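Poly-gamma-glutamate hydrolase (Bacillus phage phiNIT1, PDB 3A9L) is a zinc peptidase of a bacteriophage that hydrolyses the gamma-glutamyl linkages of bacterial poly-gamma-glutamate. Local coordinates at residues A[5-8]-A[12-15]; A[24-29]-A[51-56]; A[116-121]-A[152-157]; A[168-173]-A[189-194]; A[173-178]-A[183-188]. All blocks are in the same frame, centred on the assembly; numbering follows the deposited sequence.

Interaction 1 of 5, residues A[5-8]-A[12-15]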
# COMPACT_ATOMS: atom_id res chain seq x y z
N ASP A 5 -17.54 -19.20 -6.37
CA ASP A 5 -16.09 -18.94 -6.30
C ASP A 5 -15.26 -20.20 -6.46
O ASP A 5 -15.76 -21.30 -6.26
CB ASP A 5 -15.75 -18.22 -4.99
CG ASP A 5 -16.32 -16.81 -4.94
OD1 ASP A 5 -16.65 -16.26 -6.01
OD2 ASP A 5 -16.44 -16.25 -3.84
N THR A 6 -14.00 -20.04 -6.86
CA THR A 6 -13.01 -21.12 -6.81
C THR A 6 -12.53 -21.30 -5.37
O THR A 6 -12.65 -22.40 -4.80
CB THR A 6 -11.83 -20.86 -7.80
OG1 THR A 6 -12.33 -20.91 -9.14
CG2 THR A 6 -10.71 -21.89 -7.66
N TYR A 7 -12.01 -20.23 -4.77
CA TYR A 7 -11.49 -20.29 -3.40
C TYR A 7 -12.54 -19.85 -2.37
O TYR A 7 -13.22 -18.87 -2.60
CB TYR A 7 -10.20 -19.48 -3.25
CG TYR A 7 -9.15 -19.81 -4.31
CD1 TYR A 7 -8.37 -20.97 -4.22
CD2 TYR A 7 -8.95 -18.96 -5.39
CE1 TYR A 7 -7.42 -21.28 -5.20
CE2 TYR A 7 -7.97 -19.24 -6.38
CZ TYR A 7 -7.21 -20.41 -6.27
OH TYR A 7 -6.26 -20.72 -7.26
N PRO A 8 -12.71 -20.63 -1.28
CA PRO A 8 -13.70 -20.38 -0.24
C PRO A 8 -13.34 -19.20 0.62
O PRO A 8 -14.18 -18.65 1.33
CB PRO A 8 -13.65 -21.65 0.61
CG PRO A 8 -12.41 -22.32 0.26
CD PRO A 8 -12.16 -21.99 -1.17
N ALA A 12 -7.04 -20.01 1.16
CA ALA A 12 -7.09 -20.98 0.07
C ALA A 12 -6.57 -20.40 -1.24
O ALA A 12 -5.80 -21.04 -1.97
CB ALA A 12 -8.51 -21.51 -0.10
N LEU A 13 -7.00 -19.17 -1.54
CA LEU A 13 -6.51 -18.44 -2.70
C LEU A 13 -5.02 -18.19 -2.63
O LEU A 13 -4.29 -18.51 -3.57
CB LEU A 13 -7.26 -17.10 -2.85
CG LEU A 13 -6.96 -16.30 -4.13
CD1 LEU A 13 -8.08 -15.36 -4.46
CD2 LEU A 13 -5.71 -15.50 -4.04
N GLU A 14 -4.55 -17.63 -1.52
CA GLU A 14 -3.15 -17.29 -1.38
C GLU A 14 -2.25 -18.53 -1.42
O GLU A 14 -1.13 -18.52 -2.00
CB GLU A 14 -2.96 -16.47 -0.10
CG GLU A 14 -3.47 -15.05 -0.32
CD GLU A 14 -2.91 -14.00 0.67
OE1 GLU A 14 -1.97 -14.32 1.42
OE2 GLU A 14 -3.41 -12.85 0.66
N ASN A 15 -2.77 -19.61 -0.82
CA ASN A 15 -2.08 -20.89 -0.77
C ASN A 15 -1.79 -21.45 -2.15
O ASN A 15 -0.76 -22.09 -2.35
CB ASN A 15 -2.91 -21.91 0.04
CG ASN A 15 -2.55 -21.91 1.52
OD1 ASN A 15 -1.52 -21.36 1.94
ND2 ASN A 15 -3.42 -22.52 2.33
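The phenol ring of Tyr7 lies flat against the first turn of helix 10-16, with Leu13 CA over one of its faces. That CA sits 3.5 Å from the centroid of the Tyr7 ring and 17° off the ring normal, a CH-pi contact made by the helix backbone itself. From there the Leu13 side chain runs across the Tyr7 side chain at about a right angle, its CG 3.6 Å from Tyr7 CD2 and its CD1 packed against the same ring carbon. With chi1 at -173°, Leu13 CG points opposite the backbone N and passes the CD2 side of the ring. On the CD1 side the ring approaches Ala12 O, at 3.4 Å from Tyr7 CD1. Thr6 CG2 stands over the centre of the opposite face, so the ring is sandwiched between its own chain neighbour and the helix. The contact packs the N-terminal loop on the first turn of the helix that it precedes; the side chain of Asn9 accepts a hydrogen bond from Ala12 N. Next to the ring, Ala12 CB meets Pro8 CD at 3.8 Å and also touches Pro8 CG. No hydrogen bond links the two segments: the packing is apolar. Beyond the ring Leu13 also rests on Tyr23 of strand 23-29, while Asp5 ties the loop to His78 and Thr80 through its two carboxylate oxygens.

Interaction 2 of 5, residues A[24-29]-A[51-56]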
# COMPACT_ATOMS: atom_id res chain seq x y z
N ASN A 24 -1.89 -8.92 -6.71
CA ASN A 24 -1.12 -8.09 -5.78
C ASN A 24 -2.07 -7.41 -4.76
O ASN A 24 -3.30 -7.40 -4.94
CB ASN A 24 -0.13 -7.15 -6.50
CG ASN A 24 -0.77 -5.91 -7.14
OD1 ASN A 24 -1.84 -5.44 -6.76
ND2 ASN A 24 -0.07 -5.35 -8.09
N ILE A 25 -1.50 -6.89 -3.67
CA ILE A 25 -2.25 -6.11 -2.70
C ILE A 25 -1.59 -4.73 -2.51
O ILE A 25 -0.35 -4.61 -2.38
CB ILE A 25 -2.35 -6.83 -1.34
CG1 ILE A 25 -2.68 -8.34 -1.51
CG2 ILE A 25 -3.43 -6.15 -0.46
CD1 ILE A 25 -2.72 -9.14 -0.21
N GLU A 26 -2.43 -3.70 -2.47
CA GLU A 26 -2.01 -2.30 -2.31
C GLU A 26 -2.75 -1.68 -1.14
O GLU A 26 -3.97 -1.86 -0.99
CB GLU A 26 -2.32 -1.49 -3.58
CG GLU A 26 -1.65 -1.96 -4.85
CD GLU A 26 -1.64 -0.87 -5.92
OE1 GLU A 26 -2.53 0.02 -5.91
OE2 GLU A 26 -0.74 -0.87 -6.76
N VAL A 27 -2.04 -0.91 -0.30
CA VAL A 27 -2.66 -0.28 0.90
C VAL A 27 -2.07 1.12 1.09
O VAL A 27 -0.87 1.30 1.01
CB VAL A 27 -2.38 -1.09 2.19
CG1 VAL A 27 -3.09 -0.49 3.41
CG2 VAL A 27 -2.75 -2.56 2.07
N LYS A 28 -2.91 2.11 1.34
CA LYS A 28 -2.41 3.34 1.87
C LYS A 28 -3.33 3.79 2.98
O LYS A 28 -4.45 4.19 2.72
CB LYS A 28 -2.26 4.42 0.75
CG LYS A 28 -1.56 5.73 1.30
CD LYS A 28 -1.45 6.82 0.25
CE LYS A 28 -0.52 7.96 0.73
NZ LYS A 28 -0.33 9.03 -0.31
N ARG A 29 -2.87 3.68 4.23
CA ARG A 29 -3.61 4.11 5.38
C ARG A 29 -3.15 5.55 5.66
O ARG A 29 -1.96 5.78 5.95
CB ARG A 29 -3.33 3.19 6.58
CG ARG A 29 -4.31 3.46 7.72
CD ARG A 29 -4.08 2.66 9.00
NE ARG A 29 -4.89 3.24 10.08
CZ ARG A 29 -4.63 3.16 11.39
NH1 ARG A 29 -3.62 2.45 11.83
NH2 ARG A 29 -5.43 3.76 12.26
N LEU A 51 -11.15 3.88 -10.43
CA LEU A 51 -12.11 4.71 -9.73
C LEU A 51 -11.67 4.92 -8.30
O LEU A 51 -11.83 6.00 -7.78
CB LEU A 51 -13.54 4.14 -9.81
CG LEU A 51 -14.60 4.84 -8.95
CD1 LEU A 51 -14.83 6.31 -9.41
CD2 LEU A 51 -15.88 4.05 -8.90
N ILE A 52 -11.12 3.89 -7.66
CA ILE A 52 -10.67 4.07 -6.27
C ILE A 52 -9.50 5.06 -6.20
O ILE A 52 -9.43 5.88 -5.28
CB ILE A 52 -10.35 2.75 -5.60
CG1 ILE A 52 -11.66 2.10 -5.12
CG2 ILE A 52 -9.36 2.95 -4.45
CD1 ILE A 52 -11.59 0.63 -4.97
N TYR A 53 -8.60 4.97 -7.17
CA TYR A 53 -7.44 5.88 -7.24
C TYR A 53 -7.88 7.34 -7.27
O TYR A 53 -7.34 8.16 -6.52
CB TYR A 53 -6.62 5.60 -8.49
CG TYR A 53 -5.58 4.54 -8.29
CD1 TYR A 53 -5.85 3.37 -7.58
CD2 TYR A 53 -4.32 4.69 -8.83
CE1 TYR A 53 -4.89 2.41 -7.40
CE2 TYR A 53 -3.36 3.73 -8.67
CZ TYR A 53 -3.64 2.60 -7.95
OH TYR A 53 -2.66 1.66 -7.80
N ARG A 54 -8.84 7.63 -8.14
CA ARG A 54 -9.38 8.96 -8.34
C ARG A 54 -10.15 9.44 -7.09
O ARG A 54 -10.03 10.60 -6.67
CB ARG A 54 -10.29 8.96 -9.59
CG ARG A 54 -10.82 10.35 -10.08
CD ARG A 54 -9.65 11.25 -10.53
NE ARG A 54 -10.11 12.60 -10.82
CZ ARG A 54 -9.34 13.68 -10.75
NH1 ARG A 54 -8.06 13.56 -10.39
NH2 ARG A 54 -9.84 14.87 -11.03
N VAL A 55 -10.97 8.55 -6.50
CA VAL A 55 -11.69 8.92 -5.28
C VAL A 55 -10.73 9.24 -4.12
O VAL A 55 -10.98 10.15 -3.29
CB VAL A 55 -12.73 7.84 -4.83
CG1 VAL A 55 -13.35 8.23 -3.49
CG2 VAL A 55 -13.85 7.76 -5.85
N VAL A 56 -9.66 8.47 -4.04
CA VAL A 56 -8.65 8.68 -3.01
C VAL A 56 -7.86 9.97 -3.29
O VAL A 56 -7.55 10.73 -2.35
CB VAL A 56 -7.75 7.43 -2.90
CG1 VAL A 56 -6.43 7.73 -2.15
CG2 VAL A 56 -8.53 6.33 -2.20
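Tyr53 OH donates a hydrogen bond of 2.5 Å to Glu26 OE1, and this pair carries the contact. The carboxylate receives it on the syn lone pair of OE1, the side facing its other oxygen. Glu26 OE2 lies 3.3 Å from Tyr53 OH, but at a poor angle, so the grip is single rather than bifurcated. Glu26 OE1 arrives at the edge of the Tyr53 ring, near its plane; the carboxylate and ring planes are only 22° apart, although the two side chains cross at about a right angle. In Glu26 the chain is extended beyond CG (chi2 -162°), which takes the carboxylate out from the strand to the phenol. Leu65 of strand 62-68 touches both side chains, and its backbone is hydrogen-bonded to that of Glu26. Farther out, Ile52 packs on Leu65 and Ser38, and Val55 on Tyr36, seating the helix on the sheet. Strand 23-29 is outermost within its own chain, but residues 25-29 pair antiparallel with a strand of the second subunit, where Lys28 of that subunit packs on Glu26. The pair is thus a surface contact between helix 48-59 and the outermost strand of this chain's mixed beta-sheet, in an alpha/beta fold whose sheet continues into the second subunit.

Interaction 3 of 5, residues A[116-121]-A[152-157]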
# COMPACT_ATOMS: atom_id res chain seq x y z
N GLY A 116 -25.76 -0.27 -1.69
CA GLY A 116 -26.29 -0.81 -0.44
C GLY A 116 -25.29 -0.65 0.67
O GLY A 116 -24.43 0.23 0.63
N GLY A 117 -25.38 -1.54 1.65
CA GLY A 117 -24.54 -1.45 2.82
C GLY A 117 -25.40 -0.96 3.98
O GLY A 117 -26.55 -0.56 3.77
N LEU A 118 -24.84 -0.98 5.20
CA LEU A 118 -25.61 -0.57 6.40
C LEU A 118 -25.49 0.92 6.71
O LEU A 118 -26.29 1.44 7.49
CB LEU A 118 -25.23 -1.42 7.63
CG LEU A 118 -25.71 -2.88 7.59
CD1 LEU A 118 -25.01 -3.69 8.64
CD2 LEU A 118 -27.27 -3.01 7.67
N ASN A 119 -24.53 1.62 6.11
CA ASN A 119 -24.48 3.07 6.30
C ASN A 119 -25.52 3.79 5.42
O ASN A 119 -25.21 4.22 4.33
CB ASN A 119 -23.07 3.63 6.06
CG ASN A 119 -22.95 5.09 6.48
OD1 ASN A 119 -23.95 5.78 6.67
ND2 ASN A 119 -21.72 5.56 6.61
N THR A 120 -26.75 3.92 5.93
CA THR A 120 -27.91 4.30 5.11
C THR A 120 -27.77 5.72 4.66
O THR A 120 -28.09 6.02 3.50
CB THR A 120 -29.24 4.26 5.89
OG1 THR A 120 -29.30 3.08 6.70
CG2 THR A 120 -30.42 4.25 4.91
N GLU A 121 -27.31 6.56 5.58
CA GLU A 121 -27.12 7.98 5.32
C GLU A 121 -26.12 8.27 4.22
O GLU A 121 -26.45 9.01 3.31
CB GLU A 121 -26.75 8.73 6.57
CG GLU A 121 -26.69 10.23 6.31
CD GLU A 121 -26.07 10.99 7.45
OE1 GLU A 121 -25.96 10.42 8.57
OE2 GLU A 121 -25.69 12.16 7.21
N ILE A 152 -17.48 -7.67 3.98
CA ILE A 152 -16.30 -6.86 4.35
C ILE A 152 -16.55 -5.34 4.61
O ILE A 152 -16.03 -4.80 5.60
CB ILE A 152 -15.09 -7.05 3.39
CG1 ILE A 152 -13.86 -6.27 3.88
CG2 ILE A 152 -15.44 -6.65 1.95
CD1 ILE A 152 -13.28 -6.74 5.23
N VAL A 153 -17.33 -4.68 3.76
CA VAL A 153 -17.63 -3.25 3.93
C VAL A 153 -18.27 -2.85 5.27
O VAL A 153 -17.99 -1.77 5.79
CB VAL A 153 -18.45 -2.63 2.73
CG1 VAL A 153 -19.91 -2.75 2.99
CG2 VAL A 153 -18.09 -1.15 2.57
N ASN A 154 -19.08 -3.74 5.88
CA ASN A 154 -19.68 -3.46 7.21
C ASN A 154 -18.79 -3.90 8.38
O ASN A 154 -19.24 -3.96 9.56
CB ASN A 154 -21.04 -4.15 7.33
CG ASN A 154 -22.04 -3.71 6.26
OD1 ASN A 154 -22.08 -2.53 5.85
ND2 ASN A 154 -22.81 -4.69 5.75
N ARG A 155 -17.53 -4.22 8.07
CA ARG A 155 -16.61 -4.61 9.12
C ARG A 155 -15.60 -3.48 9.37
O ARG A 155 -14.54 -3.71 9.97
CB ARG A 155 -15.92 -5.92 8.80
CG ARG A 155 -16.89 -7.07 8.54
CD ARG A 155 -16.13 -8.31 8.23
NE ARG A 155 -15.30 -8.72 9.36
CZ ARG A 155 -14.37 -9.66 9.30
NH1 ARG A 155 -14.16 -10.33 8.16
NH2 ARG A 155 -13.67 -9.97 10.38
N CYS A 156 -15.94 -2.27 8.94
CA CYS A 156 -15.28 -1.06 9.46
C CYS A 156 -15.66 -0.92 10.95
O CYS A 156 -16.43 -1.74 11.49
CB CYS A 156 -15.63 0.18 8.64
SG CYS A 156 -17.42 0.45 8.54
N ALA A 157 -15.07 0.06 11.62
CA ALA A 157 -15.25 0.22 13.05
C ALA A 157 -16.70 0.50 13.43
O ALA A 157 -17.19 0.01 14.44
CB ALA A 157 -14.32 1.29 13.60
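Leu118 and Asn154 meet through one hydrogen bond and van der Waals packing of the leucine on the amide. In the polar part, Leu118 N donates to Asn154 OD1 at 3.2 Å, with an N-H...O angle of 161°. The donor is tilted 32° from the plane of the amide carbonyl. Gly161 N donates to the same oxygen, so OD1 receives two backbone N-H groups from separate parts of the chain. The nitrogen end of the amide is engaged as well: Asn154 ND2 donates to the carbonyls of Ala146 and Asp148. With partners on both ends the buried amide is fixed in its rotation. Asn154 CG lies anti to the carbonyl carbon (chi1 -59°), an orientation that sends the amide toward Gly117 and Leu118.

In the packing part, the Leu118 side chain crosses that of Asn154 at about a right angle. Leu118 CD1 comes 3.8 Å from Asn154 ND2, and Leu118 CG lies only slightly farther from that nitrogen, so the leucine branch packs against the nitrogen end of the amide. Gly117 CA approaches Asn154 OD1 to 4.0 Å; at the backbone angles of Gly117 a side chain would press on the carbonyl O of Gly116.

Among backbone bonds, Arg155 N reaches Ile152 O at 2.9 Å and closes the short turn presenting Asn154. Asn119 caps the following helix through Leu122 N. The whole is a buried side-chain-to-backbone junction: Asn154 pins the link between strand 113-116 and helix 120-132 to the loops that precede strand 162-167 in this alpha/beta core.

Interaction 4 of 5, residues A[168-173]-A[189-194]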
# COMPACT_ATOMS: atom_id res chain seq x y z
N SER A 168 -21.15 -3.54 -15.79
CA SER A 168 -20.05 -3.64 -16.72
C SER A 168 -20.16 -2.58 -17.81
O SER A 168 -19.14 -2.08 -18.29
CB SER A 168 -19.95 -5.05 -17.33
OG SER A 168 -21.18 -5.46 -17.90
N ALA A 169 -21.40 -2.26 -18.21
CA ALA A 169 -21.65 -1.18 -19.18
C ALA A 169 -21.16 0.14 -18.63
O ALA A 169 -20.58 0.97 -19.37
CB ALA A 169 -23.11 -1.08 -19.48
N GLN A 170 -21.40 0.36 -17.34
CA GLN A 170 -21.11 1.66 -16.75
C GLN A 170 -19.60 1.89 -16.65
O GLN A 170 -19.10 3.00 -16.95
CB GLN A 170 -21.78 1.84 -15.39
CG GLN A 170 -21.31 3.12 -14.64
CD GLN A 170 -21.70 4.41 -15.34
OE1 GLN A 170 -22.80 4.93 -15.16
NE2 GLN A 170 -20.79 4.96 -16.12
N ARG A 171 -18.92 0.86 -16.16
CA ARG A 171 -17.46 0.82 -16.07
C ARG A 171 -16.78 0.90 -17.45
O ARG A 171 -15.73 1.53 -17.57
CB ARG A 171 -17.01 -0.42 -15.31
CG ARG A 171 -17.60 -0.52 -13.90
CD ARG A 171 -17.17 -1.80 -13.17
NE ARG A 171 -17.95 -2.96 -13.54
CZ ARG A 171 -17.43 -4.08 -14.06
NH1 ARG A 171 -16.11 -4.23 -14.24
NH2 ARG A 171 -18.24 -5.08 -14.36
N ARG A 172 -17.38 0.31 -18.49
CA ARG A 172 -16.87 0.51 -19.84
C ARG A 172 -17.00 1.98 -20.26
O ARG A 172 -16.13 2.47 -20.96
CB ARG A 172 -17.50 -0.43 -20.90
CG ARG A 172 -16.78 -1.77 -21.05
CD ARG A 172 -17.34 -2.60 -22.19
NE ARG A 172 -17.67 -3.98 -21.83
CZ ARG A 172 -16.84 -5.02 -21.79
NH1 ARG A 172 -15.53 -4.90 -22.05
NH2 ARG A 172 -17.31 -6.21 -21.46
N ALA A 173 -18.02 2.69 -19.76
CA ALA A 173 -18.22 4.09 -20.09
C ALA A 173 -17.30 5.05 -19.31
O ALA A 173 -17.18 6.21 -19.69
CB ALA A 173 -19.71 4.50 -19.98
N THR A 189 -12.97 8.90 -19.23
CA THR A 189 -13.92 9.81 -19.85
C THR A 189 -14.40 10.81 -18.82
O THR A 189 -14.05 10.72 -17.64
CB THR A 189 -15.18 9.08 -20.33
OG1 THR A 189 -15.82 8.50 -19.18
CG2 THR A 189 -14.86 8.02 -21.35
N GLN A 190 -15.22 11.74 -19.27
CA GLN A 190 -15.82 12.75 -18.38
C GLN A 190 -16.75 12.08 -17.37
O GLN A 190 -16.73 12.45 -16.21
CB GLN A 190 -16.56 13.80 -19.19
CG GLN A 190 -17.86 14.31 -18.60
CD GLN A 190 -18.51 15.27 -19.56
OE1 GLN A 190 -19.39 14.88 -20.33
NE2 GLN A 190 -18.02 16.52 -19.59
N GLU A 191 -17.50 11.07 -17.81
CA GLU A 191 -18.37 10.30 -16.90
C GLU A 191 -17.57 9.70 -15.75
O GLU A 191 -18.00 9.81 -14.61
CB GLU A 191 -19.16 9.21 -17.64
CG GLU A 191 -20.34 8.63 -16.82
CD GLU A 191 -21.53 8.21 -17.67
OE1 GLU A 191 -22.07 9.06 -18.40
OE2 GLU A 191 -21.93 7.03 -17.61
N PHE A 192 -16.41 9.11 -16.05
CA PHE A 192 -15.49 8.67 -14.99
C PHE A 192 -15.25 9.75 -13.94
O PHE A 192 -15.48 9.53 -12.75
CB PHE A 192 -14.13 8.15 -15.52
CG PHE A 192 -13.17 7.76 -14.43
CD1 PHE A 192 -13.24 6.52 -13.81
CD2 PHE A 192 -12.19 8.67 -14.00
CE1 PHE A 192 -12.35 6.16 -12.79
CE2 PHE A 192 -11.30 8.34 -12.98
CZ PHE A 192 -11.36 7.09 -12.37
N LEU A 193 -14.79 10.91 -14.39
CA LEU A 193 -14.49 12.06 -13.50
C LEU A 193 -15.69 12.51 -12.65
O LEU A 193 -15.57 12.70 -11.42
CB LEU A 193 -13.90 13.22 -14.30
CG LEU A 193 -12.66 12.95 -15.18
CD1 LEU A 193 -12.25 14.15 -15.99
CD2 LEU A 193 -11.46 12.46 -14.36
N ASP A 194 -16.83 12.69 -13.30
CA ASP A 194 -18.09 13.01 -12.61
C ASP A 194 -18.48 11.96 -11.55
O ASP A 194 -19.01 12.29 -10.46
CB ASP A 194 -19.21 13.18 -13.64
CG ASP A 194 -19.03 14.41 -14.53
OD1 ASP A 194 -18.27 15.32 -14.17
OD2 ASP A 194 -19.68 14.49 -15.60
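Glu191 OE2 has two partners: Gln170 NE2 donates to it across the contact, and Lys111 NZ forms a salt bridge with it. The Gln170 NE2 to Glu191 OE2 distance is 2.8 Å and the N-H...O angle 157°. The oxygen accepts the amide on its anti lone pair, away from the other carboxylate oxygen, and lies close to the plane of the Gln170 amide. Amide and carboxylate planes are nevertheless turned 61° against each other. Gln170 bends at chi2, which brings its amide to Glu191. The lysine would be expected to favour the charged carboxylate. Ala173 CB borders the pair, 4.1 Å from Glu191 OE2.

At the start of the same helix, the hydroxyl of Thr189 bridges the two helices. It donates to Ala173 O at 2.7 Å, meeting a lone pair in the carbonyl plane, and accepts from Phe192 N at 3.2 Å with a nearly straight N-H...O angle. Thr189 is therefore the N-cap of helix 190-209, and its OG1, set between backbone N and carbonyl carbon (chi1 62°), serves both bonds at once. Helix 168-173, directly after strand 162-167 of the central sheet, is thereby fastened at its C-terminal part to the start of the long C-terminal helix. Thr189 CG2 adds a contact with Ala173 O at 3.4 Å. On the side of helix 48-59, Phe192 packs on Leu51 and Arg54 and meets the Phe174 ring edge-to-face. Arg172, on the same short helix as Gln170, pairs with Asp108 and makes a cation-pi contact with Trp180.

Interaction 5 of 5, residues A[173-178]-A[183-188]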
# COMPACT_ATOMS: atom_id res chain seq x y z
N ALA A 173 -18.02 2.69 -19.76
CA ALA A 173 -18.22 4.09 -20.09
C ALA A 173 -17.30 5.05 -19.31
O ALA A 173 -17.18 6.21 -19.69
CB ALA A 173 -19.71 4.50 -19.98
N PHE A 174 -16.65 4.57 -18.25
CA PHE A 174 -15.51 5.30 -17.62
C PHE A 174 -14.30 5.51 -18.58
O PHE A 174 -13.47 6.39 -18.33
CB PHE A 174 -14.93 4.54 -16.40
CG PHE A 174 -15.84 4.41 -15.18
CD1 PHE A 174 -16.92 5.26 -14.95
CD2 PHE A 174 -15.58 3.41 -14.24
CE1 PHE A 174 -17.73 5.12 -13.81
CE2 PHE A 174 -16.39 3.26 -13.09
CZ PHE A 174 -17.47 4.11 -12.88
N PHE A 175 -14.17 4.70 -19.62
CA PHE A 175 -12.92 4.71 -20.42
C PHE A 175 -13.14 5.17 -21.85
O PHE A 175 -14.17 4.90 -22.44
CB PHE A 175 -12.20 3.34 -20.42
CG PHE A 175 -11.89 2.83 -19.04
CD1 PHE A 175 -10.88 3.40 -18.28
CD2 PHE A 175 -12.63 1.78 -18.50
CE1 PHE A 175 -10.61 2.93 -16.99
CE2 PHE A 175 -12.36 1.31 -17.21
CZ PHE A 175 -11.35 1.88 -16.45
N GLN A 176 -12.16 5.88 -22.37
CA GLN A 176 -12.14 6.39 -23.74
C GLN A 176 -12.37 5.30 -24.76
O GLN A 176 -11.67 4.28 -24.72
CB GLN A 176 -10.78 7.08 -23.95
CG GLN A 176 -10.64 8.36 -23.16
CD GLN A 176 -11.41 9.45 -23.80
OE1 GLN A 176 -11.40 9.58 -25.02
NE2 GLN A 176 -12.14 10.22 -23.00
N ASN A 177 -13.34 5.48 -25.66
CA ASN A 177 -13.69 4.45 -26.68
C ASN A 177 -14.62 3.35 -26.15
O ASN A 177 -14.88 2.36 -26.85
CB ASN A 177 -12.40 3.80 -27.22
CG ASN A 177 -12.38 3.67 -28.72
OD1 ASN A 177 -13.16 4.31 -29.42
ND2 ASN A 177 -11.43 2.88 -29.24
N ASN A 178 -15.13 3.52 -24.92
CA ASN A 178 -15.83 2.44 -24.19
C ASN A 178 -15.00 1.15 -24.08
O ASN A 178 -15.55 0.04 -24.00
CB ASN A 178 -17.22 2.14 -24.79
CG ASN A 178 -18.21 3.29 -24.61
OD1 ASN A 178 -18.08 4.12 -23.70
ND2 ASN A 178 -19.21 3.34 -25.47
N ALA A 183 -4.43 -1.74 -21.40
CA ALA A 183 -3.55 -0.84 -22.12
C ALA A 183 -4.16 0.55 -22.19
O ALA A 183 -3.47 1.56 -22.29
CB ALA A 183 -3.32 -1.39 -23.53
N ASN A 184 -5.48 0.56 -22.12
CA ASN A 184 -6.27 1.76 -22.26
C ASN A 184 -6.93 2.27 -20.98
O ASN A 184 -7.72 3.19 -21.03
CB ASN A 184 -7.36 1.51 -23.30
CG ASN A 184 -7.98 2.80 -23.78
OD1 ASN A 184 -7.27 3.71 -24.21
ND2 ASN A 184 -9.30 2.89 -23.67
N ARG A 185 -6.62 1.68 -19.84
CA ARG A 185 -7.27 2.10 -18.59
C ARG A 185 -6.74 3.43 -18.03
O ARG A 185 -7.28 3.97 -17.06
CB ARG A 185 -7.24 0.97 -17.55
CG ARG A 185 -8.32 -0.04 -17.82
CD ARG A 185 -8.07 -1.32 -17.08
NE ARG A 185 -8.43 -2.48 -17.88
CZ ARG A 185 -8.09 -3.73 -17.56
NH1 ARG A 185 -7.41 -3.99 -16.44
NH2 ARG A 185 -8.44 -4.70 -18.37
N GLY A 186 -5.68 3.96 -18.65
CA GLY A 186 -5.22 5.28 -18.33
C GLY A 186 -5.99 6.41 -18.98
O GLY A 186 -5.73 7.57 -18.70
N ASN A 187 -6.96 6.05 -19.83
CA ASN A 187 -7.63 6.99 -20.72
C ASN A 187 -9.12 7.03 -20.36
O ASN A 187 -9.92 6.24 -20.89
CB ASN A 187 -7.44 6.56 -22.20
CG ASN A 187 -5.96 6.41 -22.59
OD1 ASN A 187 -5.11 7.14 -22.11
ND2 ASN A 187 -5.67 5.42 -23.45
N VAL A 188 -9.48 7.96 -19.48
CA VAL A 188 -10.79 7.93 -18.84
C VAL A 188 -11.67 9.06 -19.36
O VAL A 188 -11.17 10.04 -19.92
CB VAL A 188 -10.64 7.92 -17.30
CG1 VAL A 188 -9.71 6.76 -16.88
CG2 VAL A 188 -10.08 9.25 -16.81
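A loop closed on itself by a single beta bridge, between Phe175 and Val188, joins helix 168-173 to helix 190-209. Gln176 N donates to Asn187 O at 2.7 Å, an almost straight bond whose donor is tilted from the carbonyl plane. The side chain of Gln176 follows the same path: its chain bends at chi2 (-76°) and brings NE2 within 3.2 Å of Val188 O, where the donor sits well above the carbonyl plane rather than on a lone pair. Gln176 CG rests against Asn187 CB on the way.

Asn184 answers from the other segment. Its ND2 donates to Gln176 O at 2.9 Å, in the plane of that carbonyl, and donates also to Asp179 O, so one amide nitrogen binds two backbone oxygens of the loop. Residues 184 to 187 form a type I beta turn, closed by Asn187 N to Asn184 O at 3.2 Å. This turn places Arg185 over the Phe175 ring.

The Phe175 ring packs between Phe174 and Arg185. Arg185 CG makes a CH-pi contact over one face, 4.1 Å from the Phe175 ring centroid, while Phe174 CB lies over the centre of the opposite face. Asn187 O reaches the ring's edge in plane, and Val188 CG1 touches Phe175 CD1 at 3.8 Å from an oblique direction. Ring and guanidinium planes are 47° apart; Arg185 NE donates to Trp180 O. Toward helix 48-59, both Phe175 and Arg185 pack on Glu50.

Overall arrangement
Interactions 4 and 5 form one continuous region: their centres are 8 Å apart, they share Ala173, and interaction 5 is nested inside the loop that interaction 4 closes. Thr189 and Phe174 knit them together through a probable backbone hydrogen bond, N to O 2.7 Å. Interaction 2 touches interaction 4 through helix 48-59, and interaction 5 through Leu51 CD2 and Phe174 CZ, 4.3 Å apart. At its strand end it touches interaction 1 through Glu14 and Ile25. Interaction 3 contacts none of the others. The zinc ion, bound by His40, Glu45 and His103, lies about 12 Å from the Leu13 side chain, about 13 Å from that of Phe174, about 14 Å from that of Gln170 and about 13 Å from Gly117.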